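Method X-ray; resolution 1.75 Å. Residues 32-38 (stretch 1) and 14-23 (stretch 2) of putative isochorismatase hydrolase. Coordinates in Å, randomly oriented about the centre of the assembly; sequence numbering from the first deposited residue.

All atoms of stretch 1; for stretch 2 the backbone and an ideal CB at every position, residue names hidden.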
# COMPACT_ATOMS: atom_id res chain seq x y z
N GLY A 32 7.82 7.07 9.97
CA GLY A 32 7.00 6.01 10.59
C GLY A 32 6.83 4.75 9.75
O GLY A 32 5.90 3.94 9.98
N THR A 33 7.71 4.54 8.78
CA THR A 33 7.53 3.39 7.90
C THR A 33 7.61 2.05 8.66
O THR A 33 6.86 1.12 8.39
CB THR A 33 8.60 3.34 6.82
OG1 THR A 33 8.91 4.65 6.36
CG2 THR A 33 8.15 2.43 5.66
N GLU A 34 8.54 1.97 9.60
CA GLU A 34 8.74 0.72 10.35
C GLU A 34 7.48 0.32 11.11
O GLU A 34 7.02 -0.85 11.02
CB GLU A 34 9.94 0.89 11.30
CG GLU A 34 11.27 0.91 10.59
CD GLU A 34 11.59 2.18 9.84
OE1 GLU A 34 10.83 3.20 9.93
OE2 GLU A 34 12.58 2.13 9.09
N ALA A 35 6.91 1.29 11.84
CA ALA A 35 5.67 1.07 12.56
C ALA A 35 4.52 0.69 11.61
O ALA A 35 3.72 -0.20 11.94
CB ALA A 35 5.25 2.31 13.41
N ALA A 36 4.40 1.41 10.47
CA ALA A 36 3.41 1.10 9.50
C ALA A 36 3.49 -0.32 8.97
O ALA A 36 2.49 -1.02 8.84
CB ALA A 36 3.46 2.15 8.32
N ALA A 37 4.71 -0.73 8.63
CA ALA A 37 5.02 -2.08 8.22
C ALA A 37 4.73 -3.08 9.33
O ALA A 37 4.23 -4.19 9.08
CB ALA A 37 6.48 -2.14 7.79
N GLU A 38 4.98 -2.70 10.57
CA GLU A 38 4.65 -3.58 11.69
C GLU A 38 3.16 -3.93 11.70
O GLU A 38 2.77 -5.10 11.93
CB GLU A 38 5.05 -2.93 13.00
CG GLU A 38 5.08 -3.87 14.15
CD GLU A 38 5.03 -3.15 15.50
OE1 GLU A 38 4.96 -1.89 15.49
OE2 GLU A 38 5.05 -3.85 16.55
N UNK A 14 3.93 -0.95 -2.15
CA UNK A 14 5.26 -0.42 -2.13
C UNK A 14 5.87 -0.32 -0.74
O UNK A 14 6.46 0.71 -0.41
CB UNK A 14 5.26 0.96 -2.79
N UNK A 15 5.82 -1.39 0.04
CA UNK A 15 6.56 -1.39 1.29
C UNK A 15 8.01 -1.80 0.93
O UNK A 15 8.43 -2.92 1.19
CB UNK A 15 5.93 -2.33 2.32
N UNK A 16 8.73 -0.89 0.26
CA UNK A 16 10.03 -1.14 -0.30
C UNK A 16 11.12 -0.47 0.51
O UNK A 16 10.92 0.54 1.17
CB UNK A 16 10.08 -0.66 -1.75
N UNK A 17 12.30 -1.12 0.50
CA UNK A 17 13.40 -0.70 1.34
C UNK A 17 13.74 0.77 1.34
O UNK A 17 14.01 1.36 2.40
CB UNK A 17 14.65 -1.48 0.93
N UNK A 18 13.80 1.39 0.16
CA UNK A 18 14.11 2.86 0.11
C UNK A 18 13.27 3.79 0.98
O UNK A 18 13.65 4.95 1.21
CB UNK A 18 13.96 3.34 -1.33
N UNK A 19 12.13 3.30 1.44
CA UNK A 19 11.22 4.05 2.30
C UNK A 19 11.51 3.99 3.78
O UNK A 19 11.00 4.79 4.53
CB UNK A 19 9.79 3.55 2.07
N UNK A 20 12.40 3.12 4.20
CA UNK A 20 12.61 2.86 5.62
C UNK A 20 13.90 3.54 6.06
O UNK A 20 15.02 3.19 5.58
CB UNK A 20 12.66 1.36 5.90
N UNK A 21 13.82 4.43 7.04
CA UNK A 21 15.04 5.07 7.51
C UNK A 21 15.98 4.07 8.22
O UNK A 21 17.19 4.31 8.28
CB UNK A 21 14.69 6.22 8.45
N UNK A 22 15.44 2.94 8.71
CA UNK A 22 16.26 1.84 9.25
C UNK A 22 16.98 1.05 8.16
O UNK A 22 17.85 0.23 8.50
CB UNK A 22 15.38 0.89 10.07
N UNK A 23 16.71 1.31 6.89
CA UNK A 23 17.45 0.66 5.81
C UNK A 23 18.65 1.45 5.35
O UNK A 23 18.53 2.61 4.98
CB UNK A 23 16.52 0.41 4.62

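Position 14 lies out of reach of the helix that begins at T33, and its positive phi (58°) is the main guide there; glycine, asparagine or aspartate would tolerate it. The residue is D14, which makes no contact with stretch 1.

At position 15 the CA-to-CB bond runs sideways and nothing of stretch 1 lies within 5.5 Å of the ideal CB, yet the helix flank of T33, A36 and A37 stands beyond it. A long apolar side chain, leucine, methionine or an aromatic, could span the gap. F15 does so with chi1 at -96°, between wells, bringing CE1 to 3.9 Å from A37 CB and 4.2 Å from A36 CB; its ring meets the backbone obliquely, CE1 lying 3.7 Å from A37 N.

Positions 16, 17 and 18 direct nothing at the helix, and stretch 1 sets no preference; 17 and 18 open a 3-10 segment. They are Q16, N17 and D18, whose side chains find hydrogen bonds elsewhere in the structure.

The ideal CB at position 19 sits 4.1 Å from T33 CG2, and the backbone carbonyl accepts a hydrogen bond from T33 OG1 (2.8 Å to O of 19), a bond that does not depend on the side chain. Many side chains would suit. Y19 places its CB by the T33 methyl while the end of its side chain leads away.

Position 20 is flanked by T33, A37 and the carboxylate of E34, with its ideal CB only 3.3 Å from E34 OE2. A flat or branched apolar group would suit the methyls, and an acid would meet like charge. F20 offers a ring face to T33: CG2 is 3.5 Å from the ring centroid, 7° off the normal, a CH-pi contact. At the ring edge, F20 CE1 packs 3.8 Å from A37 CB.

At position 21 the CB points sideways, 4.6 Å from E34 OE2; the nearby carboxylate would suit a neutral polar or basic side chain, and the geometry does not exclude others. The residue is S21. Its N lies 3.3 Å from E34 OE2 at a poor angle and instead donates to water 1 (2.8 Å), which in turn donates to E34 OE1 (2.7 Å from the water O) and T33 OG1 (3.2 Å).

Position 22 points toward stretch 1, its ideal CB 3.2 Å from E34 OE2; a short donor such as serine or threonine fits best. T22, chi1 63°, donates twice to this oxygen, from OG1 (2.6 Å to E34 OE2) and from N (3.0 Å to E34 OE2, 161°).

Position 23 closes the type I turn begun at 20; the CA-to-CB bond runs sideways and stretch 1 sets no preference, so many residues would suit. Y23 has the end of its side chain leading away from stretch 1.

Stretch 2, residues 14-23: DFQNDYFSTY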
# COMPACT_ATOMS: atom_id res chain seq x y z
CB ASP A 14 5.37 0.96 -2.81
CG ASP A 14 4.96 0.97 -4.27
OD1 ASP A 14 4.67 -0.09 -4.84
OD2 ASP A 14 4.87 2.11 -4.85
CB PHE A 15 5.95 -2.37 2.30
CG PHE A 15 4.98 -1.76 3.28
CD1 PHE A 15 5.36 -0.69 4.09
CD2 PHE A 15 3.72 -2.29 3.45
CE1 PHE A 15 4.54 -0.18 5.02
CE2 PHE A 15 2.86 -1.77 4.40
CZ PHE A 15 3.26 -0.70 5.18
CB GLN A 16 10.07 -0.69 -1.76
CG GLN A 16 9.18 -1.53 -2.65
CD GLN A 16 8.89 -0.85 -3.95
OE1 GLN A 16 7.80 -0.30 -4.13
NE2 GLN A 16 9.84 -0.85 -4.85
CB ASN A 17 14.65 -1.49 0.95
CG ASN A 17 14.62 -2.93 1.44
OD1 ASN A 17 14.09 -3.21 2.52
ND2 ASN A 17 15.17 -3.84 0.65
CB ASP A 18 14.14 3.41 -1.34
CG ASP A 18 15.43 3.08 -2.11
OD1 ASP A 18 16.50 2.97 -1.48
OD2 ASP A 18 15.37 2.92 -3.36
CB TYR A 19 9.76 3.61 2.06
CG TYR A 19 9.09 4.12 0.79
CD1 TYR A 19 9.55 5.26 0.15
CD2 TYR A 19 7.97 3.49 0.28
CE1 TYR A 19 8.88 5.78 -0.96
CE2 TYR A 19 7.27 3.97 -0.85
CZ TYR A 19 7.76 5.13 -1.47
OH TYR A 19 7.11 5.59 -2.58
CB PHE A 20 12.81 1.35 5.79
CG PHE A 20 11.55 0.53 5.66
CD1 PHE A 20 10.98 -0.03 6.77
CD2 PHE A 20 10.95 0.31 4.40
CE1 PHE A 20 9.82 -0.85 6.65
CE2 PHE A 20 9.80 -0.46 4.26
CZ PHE A 20 9.23 -1.06 5.38
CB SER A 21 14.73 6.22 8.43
OG SER A 21 13.98 5.76 9.53
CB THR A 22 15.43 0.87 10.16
OG1 THR A 22 14.40 0.23 9.39
CG2 THR A 22 14.78 1.61 11.34
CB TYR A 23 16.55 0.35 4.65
CG TYR A 23 17.22 -0.27 3.46
CD1 TYR A 23 17.53 -1.64 3.43
CD2 TYR A 23 17.54 0.51 2.35
CE1 TYR A 23 18.08 -2.20 2.31
CE2 TYR A 23 18.15 -0.05 1.24
CZ TYR A 23 18.41 -1.38 1.22
OH TYR A 23 18.98 -1.94 0.09
O HOH W 1 11.45 5.29 8.27
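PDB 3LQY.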